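Local coordinates for protein phospholyase (Arthrobacter aurescens, PDB 5G4I) that is a pyridoxal-phosphate-dependent phospholyase, homologous to the class III transaminases, at residues 55-60 against 398-403; 76-81 against 315-320; 86-91 against 307-312; 123-128 against 149-154; 176-181 against 225-230. All blocks are in the same frame, centred on the assembly; numbering follows the deposited sequence.

How the contacts relate
All five contacts lie in one class III aminotransferase chain. None of their loops cross. Contact 1 opens first, at strand 56-59, and closes last, at strand 399-404, so it encloses the rest. Contact 2 opens next, on helix 72-82, and contact 3 follows in the loop after it. Contact 4 then closes a short loop between helix 120-135 and helix 152-155. Contact 5 comes after it in series and joins the loops after strands 171-174 and 214-217. The chain returns at 307-312 to close contact 3, then at 315-320 to close contact 2. Contacts 2 and 3 touch each other. Contacts 3 and 4 also touch, through Phe308 and Leu126.

Contact 1. Residues 55-60 against 398-403; sequences KVYLDG and GVLISR
Leu58 is held to 398-400 by both polar atoms of its backbone. Leu58 N gives to Gly398 O at 2.8 Å. Leu58 O takes Leu400 N at 2.9 Å in a nearly straight bond. A weak third bond runs from Gly60 N to Leu400 O. Packing beside these bonds is close. The side chains of Tyr57 and Leu400 cross at about a right angle, and Leu400 CD2 lies 3.7 Å from Tyr57 CD2. Leu400 CG, anti to the carbonyl carbon (chi1 -54°), lies 3.9 Å from Tyr57 CB.

This is a parallel strand pair in a mixed sheet, where 56-59 stands between 48-51 and 399-404. Leu58 and Val399 share one face, against helix 421-436. Asp59 and Leu400 share the other, where Leu400 also meets Leu49 and Tyr91 of the second subunit. An alanine at Leu400 would probably open a gap beside the Tyr57 ring and leave Tyr91 of the second subunit less well packed.

The start of the pair is looser. Val56 points away and is exposed. Lys55 NZ stays 4.2 Å from Gly398 N and bonds to Glu396 O instead. Gly398, at positive phi, ends the preceding helix in a Schellman motif.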
# COMPACT_ATOMS: atom_id res chain seq x y z
N LYS A 55 -2.95 -5.57 33.17
CA LYS A 55 -2.47 -6.99 33.08
C LYS A 55 -1.34 -7.05 32.05
O LYS A 55 -1.44 -6.39 30.92
CB LYS A 55 -3.58 -7.94 32.69
CG LYS A 55 -3.24 -9.43 32.63
CD LYS A 55 -4.54 -10.26 32.56
CE LYS A 55 -4.32 -11.76 32.18
NZ LYS A 55 -3.55 -12.42 33.21
N VAL A 56 -0.30 -7.80 32.37
CA VAL A 56 0.89 -7.99 31.51
C VAL A 56 0.87 -9.34 30.82
O VAL A 56 0.56 -10.40 31.42
CB VAL A 56 2.19 -7.80 32.33
CG1 VAL A 56 3.43 -8.07 31.46
CG2 VAL A 56 2.25 -6.43 32.92
N TYR A 57 1.24 -9.35 29.51
CA TYR A 57 1.24 -10.56 28.74
C TYR A 57 2.62 -10.77 28.02
O TYR A 57 3.25 -9.77 27.60
CB TYR A 57 0.17 -10.56 27.62
CG TYR A 57 -1.26 -10.27 28.06
CD1 TYR A 57 -1.64 -8.97 28.31
CD2 TYR A 57 -2.14 -11.27 28.22
CE1 TYR A 57 -2.93 -8.67 28.74
CE2 TYR A 57 -3.49 -11.00 28.59
CZ TYR A 57 -3.80 -9.71 28.94
OH TYR A 57 -5.11 -9.44 29.32
N LEU A 58 2.96 -12.04 27.89
CA LEU A 58 4.09 -12.49 27.04
C LEU A 58 3.53 -12.63 25.60
O LEU A 58 2.59 -13.35 25.37
CB LEU A 58 4.65 -13.82 27.54
CG LEU A 58 5.83 -14.42 26.71
CD1 LEU A 58 7.00 -13.51 26.63
CD2 LEU A 58 6.22 -15.80 27.26
N ASP A 59 4.19 -11.92 24.63
CA ASP A 59 3.81 -11.99 23.21
C ASP A 59 4.36 -13.23 22.53
O ASP A 59 5.57 -13.25 22.22
CB ASP A 59 4.26 -10.70 22.49
CG ASP A 59 3.67 -10.54 21.08
OD1 ASP A 59 3.15 -11.55 20.53
OD2 ASP A 59 3.75 -9.38 20.60
N GLY A 60 3.54 -14.27 22.34
CA GLY A 60 3.89 -15.44 21.50
C GLY A 60 3.34 -15.49 20.09
O GLY A 60 3.24 -16.58 19.49
N GLY A 398 -1.57 -15.24 30.86
CA GLY A 398 -0.64 -14.19 30.51
C GLY A 398 0.18 -14.46 29.23
O GLY A 398 1.28 -13.90 29.15
N VAL A 399 -0.34 -15.24 28.32
CA VAL A 399 0.44 -15.58 27.06
C VAL A 399 -0.47 -15.41 25.85
O VAL A 399 -1.54 -16.01 25.78
CB VAL A 399 1.08 -17.00 27.10
CG1 VAL A 399 2.02 -17.21 25.87
CG2 VAL A 399 1.86 -17.22 28.41
N LEU A 400 -0.00 -14.65 24.84
CA LEU A 400 -0.76 -14.44 23.59
C LEU A 400 -0.31 -15.42 22.49
O LEU A 400 0.85 -15.37 22.09
CB LEU A 400 -0.60 -12.96 23.08
CG LEU A 400 -0.93 -11.88 24.09
CD1 LEU A 400 -0.63 -10.50 23.46
CD2 LEU A 400 -2.35 -12.02 24.59
N ILE A 401 -1.17 -16.31 22.04
CA ILE A 401 -1.00 -17.22 20.94
C ILE A 401 -2.27 -17.24 20.04
O ILE A 401 -3.28 -16.61 20.37
CB ILE A 401 -0.61 -18.63 21.42
CG1 ILE A 401 -1.72 -19.28 22.27
CG2 ILE A 401 0.77 -18.66 22.10
CD1 ILE A 401 -1.55 -20.76 22.44
N SER A 402 -2.20 -17.89 18.94
CA SER A 402 -3.32 -18.01 18.01
C SER A 402 -3.38 -19.41 17.36
O SER A 402 -2.81 -20.41 17.82
CB SER A 402 -3.29 -16.91 16.95
OG SER A 402 -4.62 -16.74 16.38
N ARG A 403 -4.12 -19.53 16.24
CA ARG A 403 -4.21 -20.80 15.47
C ARG A 403 -4.31 -20.59 13.97
O ARG A 403 -4.62 -19.44 13.52
CB ARG A 403 -5.42 -21.64 15.91
CG ARG A 403 -6.72 -20.89 15.82
CD ARG A 403 -7.95 -21.79 16.08
NE ARG A 403 -9.19 -21.02 16.29
CZ ARG A 403 -10.37 -21.58 16.66
NH1 ARG A 403 -10.50 -22.94 16.78
NH2 ARG A 403 -11.42 -20.81 16.91

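Contact 2. Residues 76-81 against 315-320; sequences DAIYQQ and NPVSSA
Ala77 and Ile78 face Ala320 and Val317 across two nearly antiparallel helices. The helix directions differ by 159° and the axes come within 8.5 Å. The CA atoms of Ile78 and Val317 are 5.6 Å apart. Asn315 is the N-cap of the second helix. Asn315 OD1 accepts from Ser318 N at 2.8 Å, with the donor above the carbonyl plane. Its backbone O takes both the N and the OG of Ser319.

The side chains meet mainly through carbon. Ile78 and Val317 cross at about a right angle, with Ile78 CG2 3.9 Å from Val317 CG1. Ala320 CB sits 3.8 Å from Ala77 O. Gln81 has its CG anti to the backbone N (chi1 -167°), and this CG lies 3.7 Å from Val317 CG2 as the two side chains slide past each other. The chain then bends at chi2 (65°). Its end crosses Pro316, with Gln81 NE2 3.5 Å from Pro316 CB. Both polar atoms of the amide are bonded: OE1 takes Arg95 NH1 and NE2 gives to Val85 O.

Helix 94-104 packs on Ser319 and Ala320. Further along helix 316-331, Ala321 and Ala324 touch Ile78 and Ala77. The second subunit packs Leu82 on Ile78 and also reaches Ser318 with Pro288, so both helices border the dimer interface.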
# COMPACT_ATOMS: atom_id res chain seq x y z
N ASP A 76 14.38 6.13 17.32
CA ASP A 76 15.35 7.22 17.15
C ASP A 76 15.68 7.44 15.68
O ASP A 76 15.80 8.60 15.17
CB ASP A 76 16.63 6.91 17.96
CG ASP A 76 16.41 7.05 19.42
OD1 ASP A 76 15.42 7.61 19.93
OD2 ASP A 76 17.28 6.60 20.16
N ALA A 77 15.87 6.34 14.90
CA ALA A 77 16.23 6.49 13.49
C ALA A 77 15.11 7.19 12.70
O ALA A 77 15.36 8.09 11.84
CB ALA A 77 16.53 5.13 12.85
N ILE A 78 13.86 6.79 12.94
CA ILE A 78 12.72 7.42 12.29
C ILE A 78 12.58 8.93 12.63
O ILE A 78 12.43 9.81 11.78
CB ILE A 78 11.41 6.63 12.65
CG1 ILE A 78 11.41 5.26 11.92
CG2 ILE A 78 10.17 7.44 12.35
CD1 ILE A 78 10.29 4.27 12.40
N TYR A 79 12.65 9.23 13.94
CA TYR A 79 12.51 10.61 14.41
C TYR A 79 13.63 11.53 13.87
O TYR A 79 13.37 12.66 13.35
CB TYR A 79 12.54 10.63 15.94
CG TYR A 79 12.34 12.04 16.54
CD1 TYR A 79 11.16 12.74 16.37
CD2 TYR A 79 13.33 12.61 17.30
CE1 TYR A 79 10.91 13.99 16.96
CE2 TYR A 79 13.16 13.88 17.82
CZ TYR A 79 11.95 14.54 17.65
OH TYR A 79 11.71 15.84 18.20
N GLN A 80 14.91 11.06 13.92
CA GLN A 80 16.02 11.88 13.38
C GLN A 80 15.81 12.19 11.91
O GLN A 80 16.03 13.35 11.47
CB GLN A 80 17.40 11.26 13.65
CG GLN A 80 17.66 11.26 15.16
CD GLN A 80 18.75 10.38 15.71
OE1 GLN A 80 19.70 10.15 15.05
NE2 GLN A 80 18.67 10.01 17.01
N GLN A 81 15.34 11.22 11.11
CA GLN A 81 15.05 11.52 9.70
C GLN A 81 13.86 12.44 9.54
O GLN A 81 13.88 13.29 8.62
CB GLN A 81 14.93 10.26 8.87
CG GLN A 81 14.93 10.48 7.36
CD GLN A 81 16.25 11.06 6.80
OE1 GLN A 81 17.37 10.56 7.13
NE2 GLN A 81 16.14 12.05 5.94
N ASN A 315 10.74 6.45 0.47
CA ASN A 315 11.00 7.73 1.11
C ASN A 315 12.10 7.56 2.19
O ASN A 315 12.36 6.44 2.66
CB ASN A 315 9.67 8.32 1.68
CG ASN A 315 9.17 7.62 2.97
OD1 ASN A 315 9.76 7.72 4.04
ND2 ASN A 315 8.08 6.88 2.86
N PRO A 316 12.80 8.66 2.62
CA PRO A 316 13.90 8.52 3.49
C PRO A 316 13.57 7.96 4.92
O PRO A 316 14.41 7.33 5.55
CB PRO A 316 14.43 9.99 3.64
CG PRO A 316 13.94 10.70 2.42
CD PRO A 316 12.65 10.04 2.10
N VAL A 317 12.34 8.27 5.41
CA VAL A 317 11.92 7.83 6.74
C VAL A 317 11.62 6.29 6.80
O VAL A 317 12.12 5.55 7.66
CB VAL A 317 10.75 8.67 7.26
CG1 VAL A 317 10.21 8.08 8.54
CG2 VAL A 317 11.23 10.09 7.48
N SER A 318 10.88 5.79 5.79
CA SER A 318 10.74 4.35 5.58
C SER A 318 12.11 3.64 5.43
O SER A 318 12.32 2.58 6.04
CB SER A 318 9.88 4.07 4.33
OG SER A 318 8.52 4.46 4.54
N SER A 319 13.01 4.26 4.66
CA SER A 319 14.36 3.69 4.48
C SER A 319 15.11 3.64 5.81
O SER A 319 15.80 2.64 6.10
CB SER A 319 15.10 4.49 3.43
OG SER A 319 14.42 4.49 2.15
N ALA A 320 15.03 4.71 6.61
CA ALA A 320 15.68 4.76 7.96
C ALA A 320 15.14 3.64 8.85
O ALA A 320 15.88 2.96 9.59
CB ALA A 320 15.53 6.16 8.58

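Contact 3. Residues 86-91 against 307-312; sequences NLHTRY and MFFNTF. With PLP (pyridoxal-5'-phosphate), chain H; PO4 (phosphate ion), chain I.
The Phe309 ring lies against the Arg90 side chain. Arg90 CD sits over one face in a CH-pi contact, 4.1 Å from the ring centroid and offset toward the rim. Thr311 N lies over the rim of the opposite face. At the ring edge are His88 CB and Thr89 OG1, the latter 3.6 Å from Phe309 CE1. The guanidinium has Phe309 CE2 over the centre of one face, 3.5 Å above it, with the two planes 29° apart. Arg90 NH2 in turn stands over the centre of the His88 ring. Arg90 CB is at the edge of that ring.

His88 to Tyr91 form a type I turn. Within it Arg90 N gives to His88 ND1, while His88 NE2 bonds to Asn62 of the second subunit. Two waters link the segments: one joins Thr89 N to Thr311 O, the other the Thr89 hydroxyl to Asn310 O.

Arg90 points its edge at a phosphate ion, probably from the crystallisation liquor. Arg90 NH2 bonds to phosphate O2 at 3.0 Å, and NH1 adds a weak bond to the same oxygen. Lys412 and Arg414 of the second subunit also bond to it.

Thr311 binds the cofactor. Thr311 OG1 gives to PLP O1P at 2.7 Å and Thr311 N gives to PLP O1P at 3.0 Å. Gly120 and Ser121 of the second subunit hold the same PLP, so the cofactor site is built by both subunits. The basic cluster at the phosphate ion is consistent with a place where a phosphate group of a substrate could bind.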
# COMPACT_ATOMS: atom_id res chain seq x y z
N ASN A 86 11.89 14.35 4.07
CA ASN A 86 11.06 13.12 3.82
C ASN A 86 10.40 13.09 2.46
O ASN A 86 9.15 12.86 2.39
CB ASN A 86 10.09 12.91 4.97
CG ASN A 86 9.41 11.51 4.93
OD1 ASN A 86 10.04 10.57 4.41
ND2 ASN A 86 8.28 11.37 5.61
N LEU A 87 11.19 13.23 1.40
CA LEU A 87 10.59 13.39 0.04
C LEU A 87 10.70 12.09 -0.80
O LEU A 87 11.58 11.24 -0.61
CB LEU A 87 11.29 14.52 -0.75
CG LEU A 87 10.85 15.96 -0.38
CD1 LEU A 87 11.78 16.98 -1.00
CD2 LEU A 87 9.39 16.21 -0.80
N HIS A 88 9.79 11.99 -1.74
CA HIS A 88 9.75 10.90 -2.73
C HIS A 88 11.07 10.81 -3.56
O HIS A 88 11.91 11.75 -3.58
CB HIS A 88 8.54 11.11 -3.67
CG HIS A 88 8.57 12.47 -4.32
ND1 HIS A 88 9.33 12.73 -5.43
CD2 HIS A 88 8.06 13.67 -3.91
CE1 HIS A 88 9.29 14.04 -5.68
NE2 HIS A 88 8.55 14.64 -4.76
N THR A 89 11.15 9.72 -4.29
CA THR A 89 12.40 9.35 -4.99
C THR A 89 12.65 10.06 -6.31
O THR A 89 13.70 9.70 -6.98
CB THR A 89 12.40 7.84 -5.23
OG1 THR A 89 11.22 7.42 -6.00
CG2 THR A 89 12.47 7.07 -3.88
N ARG A 90 11.82 11.02 -6.71
CA ARG A 90 12.15 11.86 -7.92
C ARG A 90 13.21 12.92 -7.61
O ARG A 90 13.77 13.56 -8.57
CB ARG A 90 10.92 12.41 -8.60
CG ARG A 90 9.98 11.26 -9.02
CD ARG A 90 8.60 11.73 -9.43
NE ARG A 90 7.94 12.26 -8.21
CZ ARG A 90 6.63 12.63 -8.18
NH1 ARG A 90 5.88 12.55 -9.30
NH2 ARG A 90 6.09 13.09 -7.05
N TYR A 91 13.58 13.10 -6.36
CA TYR A 91 14.84 13.76 -6.02
C TYR A 91 15.85 12.74 -5.45
O TYR A 91 15.42 11.81 -4.70
CB TYR A 91 14.55 14.84 -4.95
CG TYR A 91 13.55 15.90 -5.29
CD1 TYR A 91 13.82 16.91 -6.20
CD2 TYR A 91 12.29 15.85 -4.73
CE1 TYR A 91 12.86 17.89 -6.48
CE2 TYR A 91 11.32 16.79 -4.98
CZ TYR A 91 11.59 17.82 -5.88
OH TYR A 91 10.62 18.79 -6.17
N MET A 307 5.69 3.44 -17.04
CA MET A 307 6.12 4.56 -16.21
C MET A 307 5.66 4.30 -14.75
O MET A 307 4.71 4.88 -14.21
CB MET A 307 5.62 5.92 -16.76
CG MET A 307 6.07 7.12 -15.97
SD MET A 307 7.57 7.15 -14.91
CE MET A 307 6.54 7.80 -13.56
N PHE A 308 6.32 3.32 -14.14
CA PHE A 308 5.93 2.82 -12.80
C PHE A 308 6.45 3.74 -11.69
O PHE A 308 7.67 4.01 -11.63
CB PHE A 308 6.42 1.35 -12.58
CG PHE A 308 6.02 0.81 -11.20
CD1 PHE A 308 4.73 0.42 -10.97
CD2 PHE A 308 6.95 0.83 -10.15
CE1 PHE A 308 4.34 0.02 -9.66
CE2 PHE A 308 6.54 0.48 -8.86
CZ PHE A 308 5.27 0.10 -8.64
N PHE A 309 5.56 4.08 -10.74
CA PHE A 309 5.94 5.01 -9.64
C PHE A 309 4.97 4.75 -8.47
O PHE A 309 3.74 4.77 -8.71
CB PHE A 309 5.95 6.50 -10.11
CG PHE A 309 6.39 7.51 -9.06
CD1 PHE A 309 7.66 7.50 -8.53
CD2 PHE A 309 5.44 8.31 -8.49
CE1 PHE A 309 8.04 8.36 -7.46
CE2 PHE A 309 5.80 9.29 -7.48
CZ PHE A 309 7.08 9.29 -6.97
N ASN A 310 5.50 4.66 -7.24
CA ASN A 310 4.79 4.52 -5.97
C ASN A 310 5.27 5.70 -5.11
O ASN A 310 6.44 5.76 -4.75
CB ASN A 310 5.10 3.13 -5.43
CG ASN A 310 4.54 2.84 -4.09
OD1 ASN A 310 4.48 3.74 -3.21
ND2 ASN A 310 4.12 1.59 -3.86
N THR A 311 4.37 6.63 -4.77
CA THR A 311 4.79 7.92 -4.21
C THR A 311 5.49 7.78 -2.87
O THR A 311 6.49 8.49 -2.59
CB THR A 311 3.58 8.88 -4.05
OG1 THR A 311 2.93 9.06 -5.33
CG2 THR A 311 4.01 10.27 -3.52
N PHE A 312 4.95 6.98 -1.96
CA PHE A 312 5.53 6.84 -0.61
C PHE A 312 6.69 5.81 -0.57
O PHE A 312 7.50 5.87 0.35
CB PHE A 312 4.45 6.40 0.42
CG PHE A 312 3.30 7.40 0.61
CD1 PHE A 312 3.54 8.74 0.84
CD2 PHE A 312 2.01 6.90 0.69
CE1 PHE A 312 2.46 9.60 1.10
CE2 PHE A 312 0.93 7.75 0.95
CZ PHE A 312 1.17 9.12 1.16
N1 PLP H . -4.58 9.51 -7.62
C2 PLP H . -4.11 10.68 -7.85
C2A PLP H . -5.03 11.75 -8.45
C3 PLP H . -2.66 10.96 -7.59
O3 PLP H . -2.15 12.24 -7.75
C4 PLP H . -1.78 9.93 -7.02
C4A PLP H . -0.38 10.20 -6.57
C5 PLP H . -2.43 8.64 -6.86
C6 PLP H . -3.82 8.49 -7.16
C5A PLP H . -1.55 7.44 -6.40
O4P PLP H . -1.08 7.59 -5.08
P PLP H . 0.16 6.56 -4.72
O1P PLP H . 1.43 6.82 -5.54
O2P PLP H . 0.19 6.87 -3.20
O3P PLP H . -0.30 5.17 -4.73
P PO4 I . 2.30 14.81 -8.35
O1 PO4 I . 1.42 14.26 -9.44
O2 PO4 I . 3.29 13.94 -7.76
O3 PO4 I . 1.32 15.30 -7.30
O4 PO4 I . 3.00 16.01 -9.02
O HOH W 1 8.96 7.83 -3.48
O HOH W 2 9.53 5.34 -5.36

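Contact 4. Residues 123-128 against 149-154; sequences ANELAL and GNTTSL
Glu125 reaches over to the capped start of helix 152-155, beside the PLP pocket. Thr151 is the N-cap there. Thr151 OG1 lies between the backbone N and the carbonyl carbon (chi1 64°), where it accepts from Leu154 N at 3.2 Å. Thr151 OG1 also gives to Glu125 OE1 at 2.7 Å. Ser153 OG gives to Glu125 OE1 too, at 2.5 Å. The two hydroxyls come from opposite faces of the carboxylate, each about 40° out of its plane. They clamp OE1 between them. The bend at chi2 (75°) sets Glu125 CD toward the two hydroxyls.

Glu125 OE2 accepts from Thr152 N of the second subunit and from a water. So many donors would probably favour a charged carboxylate.

Beside this polar group, Leu128 and Leu154 cross obliquely, with Leu128 CD1 3.6 Å from Leu154 CD2. Leu154 CD1 and Leu154 CD2 also meet Asn124 CB, each at 4.0 Å. Asn124 is a residue of the PLP pocket and touches the cofactor. Its amide bonds to Thr278, His148 and Asp251. A second water joins the two segments, giving one bond to Glu125 O at 2.8 Å and one to Ser153 OG at 2.9 Å.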
# COMPACT_ATOMS: atom_id res chain seq x y z
N ALA A 123 3.22 -5.45 -2.64
CA ALA A 123 4.36 -6.22 -3.21
C ALA A 123 3.84 -7.38 -4.08
O ALA A 123 4.31 -7.62 -5.23
CB ALA A 123 5.32 -6.68 -2.13
N ASN A 124 2.93 -8.20 -3.56
CA ASN A 124 2.42 -9.34 -4.33
C ASN A 124 1.61 -8.86 -5.54
O ASN A 124 1.72 -9.51 -6.63
CB ASN A 124 1.58 -10.30 -3.46
CG ASN A 124 2.40 -11.22 -2.60
OD1 ASN A 124 3.46 -11.69 -3.03
ND2 ASN A 124 1.89 -11.59 -1.44
N GLU A 125 0.83 -7.79 -5.47
CA GLU A 125 0.17 -7.22 -6.65
C GLU A 125 1.18 -6.90 -7.71
O GLU A 125 0.97 -7.25 -8.91
CB GLU A 125 -0.59 -5.92 -6.23
CG GLU A 125 -1.30 -5.24 -7.38
CD GLU A 125 -2.56 -5.88 -7.85
OE1 GLU A 125 -3.04 -6.86 -7.26
OE2 GLU A 125 -3.12 -5.39 -8.89
N LEU A 126 2.27 -6.21 -7.36
CA LEU A 126 3.32 -5.84 -8.35
C LEU A 126 4.01 -7.07 -8.90
O LEU A 126 4.26 -7.12 -10.15
CB LEU A 126 4.31 -4.84 -7.72
CG LEU A 126 5.49 -4.43 -8.58
CD1 LEU A 126 5.05 -3.74 -9.84
CD2 LEU A 126 6.43 -3.50 -7.75
N ALA A 127 4.37 -8.02 -8.05
CA ALA A 127 5.02 -9.24 -8.58
C ALA A 127 4.14 -9.96 -9.59
O ALA A 127 4.69 -10.45 -10.63
CB ALA A 127 5.45 -10.17 -7.45
N LEU A 128 2.82 -10.11 -9.34
CA LEU A 128 1.93 -10.79 -10.33
C LEU A 128 1.92 -9.99 -11.63
O LEU A 128 1.81 -10.55 -12.74
CB LEU A 128 0.50 -10.98 -9.75
CG LEU A 128 0.32 -12.00 -8.63
CD1 LEU A 128 -1.11 -11.95 -8.22
CD2 LEU A 128 0.66 -13.39 -9.14
N GLY A 149 -2.90 -11.56 0.05
CA GLY A 149 -3.26 -10.15 0.15
C GLY A 149 -4.66 -9.79 -0.35
O GLY A 149 -5.48 -10.67 -0.65
N ASN A 150 -4.92 -8.46 -0.38
CA ASN A 150 -6.30 -7.95 -0.37
C ASN A 150 -6.75 -7.08 -1.56
O ASN A 150 -7.81 -6.39 -1.49
CB ASN A 150 -6.47 -7.22 0.96
CG ASN A 150 -5.55 -6.04 1.07
OD1 ASN A 150 -5.16 -5.42 0.07
ND2 ASN A 150 -5.11 -5.69 2.30
N THR A 151 -5.97 -7.03 -2.64
CA THR A 151 -6.31 -6.35 -3.91
C THR A 151 -7.37 -7.19 -4.67
O THR A 151 -7.63 -8.38 -4.34
CB THR A 151 -5.11 -6.07 -4.80
OG1 THR A 151 -4.60 -7.37 -5.16
CG2 THR A 151 -4.06 -5.20 -4.08
N THR A 152 -7.91 -6.66 -5.79
CA THR A 152 -8.77 -7.44 -6.72
C THR A 152 -8.02 -8.64 -7.32
O THR A 152 -8.50 -9.78 -7.26
CB THR A 152 -9.32 -6.55 -7.84
OG1 THR A 152 -10.17 -5.56 -7.24
CG2 THR A 152 -10.13 -7.40 -8.80
N SER A 153 -6.81 -8.42 -7.84
CA SER A 153 -6.09 -9.57 -8.46
C SER A 153 -5.75 -10.68 -7.47
O SER A 153 -5.71 -11.88 -7.81
CB SER A 153 -4.88 -9.16 -9.34
OG SER A 153 -3.68 -8.95 -8.56
N LEU A 154 -5.48 -10.28 -6.22
CA LEU A 154 -5.22 -11.25 -5.15
C LEU A 154 -6.50 -11.94 -4.62
O LEU A 154 -6.51 -13.13 -4.30
CB LEU A 154 -4.39 -10.59 -4.05
CG LEU A 154 -2.96 -10.19 -4.47
CD1 LEU A 154 -2.31 -9.25 -3.42
CD2 LEU A 154 -2.03 -11.35 -4.74
O HOH W 3 -1.46 -8.01 -10.09
O HOH W 4 -5.80 -5.56 -9.18

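Contact 5. Residues 176-181 against 225-230; sequences IPDVSG and GLLQLP
Asp178 holds Gln228 through its side chain, and Val179 holds it through the backbone. Asp178 has CG anti to the backbone N (chi1 -175°). Its OD1 collects three donors. Gln228 N and Ser180 N reach Asp178 OD1 from opposite faces of the carboxylate, both well out of its plane. Ser180 OG meets Asp178 OD1 at 2.8 Å on the syn side. OD2 forms a salt bridge with Arg363, which also bonds to Leu226 O. Val179 N gives to Gln228 O at 2.8 Å in a nearly straight bond. An alanine at Asp178 would probably leave Gln228 N without its acceptor and Arg363 without its counter-charge, and free the Ser180 hydroxyl to turn.

The extended Gln228 chain passes Val179 at a slant. Val179 CG2, between the backbone N and the carbonyl carbon, lies 3.6 Å from Gln228 CD. The other branch, CG1, packs on Pro230 CB. Pro177 and Pro230 cross at about a right angle, with Pro177 CG 3.7 Å from Pro230 CD. Ile176 CG2 meets two leucine methyls, Leu227 CD1 at 3.7 Å and Leu229 CD1 at 3.8 Å. Leu229 CG lies 3.5 Å from Pro177 O, which is buried and has no polar partner in the model.

Phe221, Tyr233 and helix 187-207 pack around the apolar side. Both segments are loops that follow parallel strands, 171-174 and 214-217, of the same mixed sheet. The segments run at about a right angle to each other. An Asx turn, made by Asp178 OD1 and Ser180 N, shapes the loop after strand 171-174.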
# COMPACT_ATOMS: atom_id res chain seq x y z
N ILE A 176 -1.00 -29.17 -1.31
CA ILE A 176 0.46 -29.26 -1.10
C ILE A 176 0.73 -30.47 -0.17
O ILE A 176 0.04 -30.60 0.86
CB ILE A 176 0.96 -27.94 -0.46
CG1 ILE A 176 0.63 -26.67 -1.27
CG2 ILE A 176 2.46 -27.98 -0.10
CD1 ILE A 176 1.40 -26.53 -2.59
N PRO A 177 1.66 -31.36 -0.52
CA PRO A 177 1.87 -32.61 0.26
C PRO A 177 2.52 -32.34 1.65
O PRO A 177 3.43 -31.48 1.76
CB PRO A 177 2.79 -33.44 -0.62
CG PRO A 177 3.49 -32.46 -1.48
CD PRO A 177 2.46 -31.39 -1.75
N ASP A 178 2.04 -33.08 2.67
CA ASP A 178 2.51 -32.96 4.02
C ASP A 178 2.94 -34.39 4.53
O ASP A 178 2.08 -35.26 4.55
CB ASP A 178 1.43 -32.37 4.91
CG ASP A 178 1.87 -32.08 6.39
OD1 ASP A 178 3.03 -32.17 6.70
OD2 ASP A 178 0.91 -31.73 7.14
N VAL A 179 4.21 -34.55 4.90
CA VAL A 179 4.73 -35.89 5.37
C VAL A 179 4.50 -36.07 6.86
O VAL A 179 4.80 -37.17 7.38
CB VAL A 179 6.24 -36.10 5.04
CG1 VAL A 179 6.51 -35.93 3.56
CG2 VAL A 179 7.15 -35.22 5.85
N SER A 180 3.95 -35.06 7.57
CA SER A 180 3.68 -35.16 9.04
C SER A 180 2.86 -36.38 9.37
O SER A 180 1.76 -36.59 8.85
CB SER A 180 2.97 -33.88 9.59
OG SER A 180 3.72 -32.70 9.41
N GLY A 181 3.43 -37.24 10.20
CA GLY A 181 2.72 -38.46 10.60
C GLY A 181 2.55 -39.58 9.55
O GLY A 181 1.80 -40.53 9.78
N GLY A 225 -1.67 -24.85 7.55
CA GLY A 225 -1.44 -25.69 8.77
C GLY A 225 -0.01 -26.03 9.08
O GLY A 225 0.23 -27.05 9.80
N LEU A 226 0.98 -25.31 8.60
CA LEU A 226 2.40 -25.53 8.80
C LEU A 226 2.92 -26.88 8.32
O LEU A 226 3.26 -27.80 9.10
CB LEU A 226 2.83 -25.27 10.31
CG LEU A 226 2.94 -23.84 10.73
CD1 LEU A 226 3.15 -23.77 12.29
CD2 LEU A 226 4.12 -23.13 10.03
N LEU A 227 2.84 -27.07 7.01
CA LEU A 227 3.16 -28.35 6.36
C LEU A 227 4.66 -28.67 6.30
O LEU A 227 5.49 -27.75 6.22
CB LEU A 227 2.60 -28.28 4.94
CG LEU A 227 1.16 -27.80 4.74
CD1 LEU A 227 0.79 -27.83 3.24
CD2 LEU A 227 0.16 -28.59 5.53
N GLN A 228 5.00 -29.97 6.35
CA GLN A 228 6.38 -30.42 6.16
C GLN A 228 6.42 -31.14 4.80
O GLN A 228 5.83 -32.25 4.67
CB GLN A 228 6.86 -31.38 7.31
CG GLN A 228 8.31 -31.85 7.07
CD GLN A 228 8.83 -32.98 8.04
OE1 GLN A 228 8.22 -33.24 9.07
NE2 GLN A 228 9.91 -33.63 7.66
N LEU A 229 7.09 -30.58 3.82
CA LEU A 229 7.02 -31.14 2.47
C LEU A 229 8.02 -32.26 2.25
O LEU A 229 9.15 -32.20 2.79
CB LEU A 229 7.25 -30.03 1.42
CG LEU A 229 6.03 -29.17 1.07
CD1 LEU A 229 5.36 -28.44 2.26
CD2 LEU A 229 6.44 -28.15 0.02
N PRO A 230 7.66 -33.23 1.37
CA PRO A 230 8.73 -34.15 0.90
C PRO A 230 9.80 -33.46 0.11
O PRO A 230 9.52 -32.49 -0.66
CB PRO A 230 7.93 -35.19 -0.00
CG PRO A 230 6.68 -34.51 -0.36
CD PRO A 230 6.43 -33.33 0.56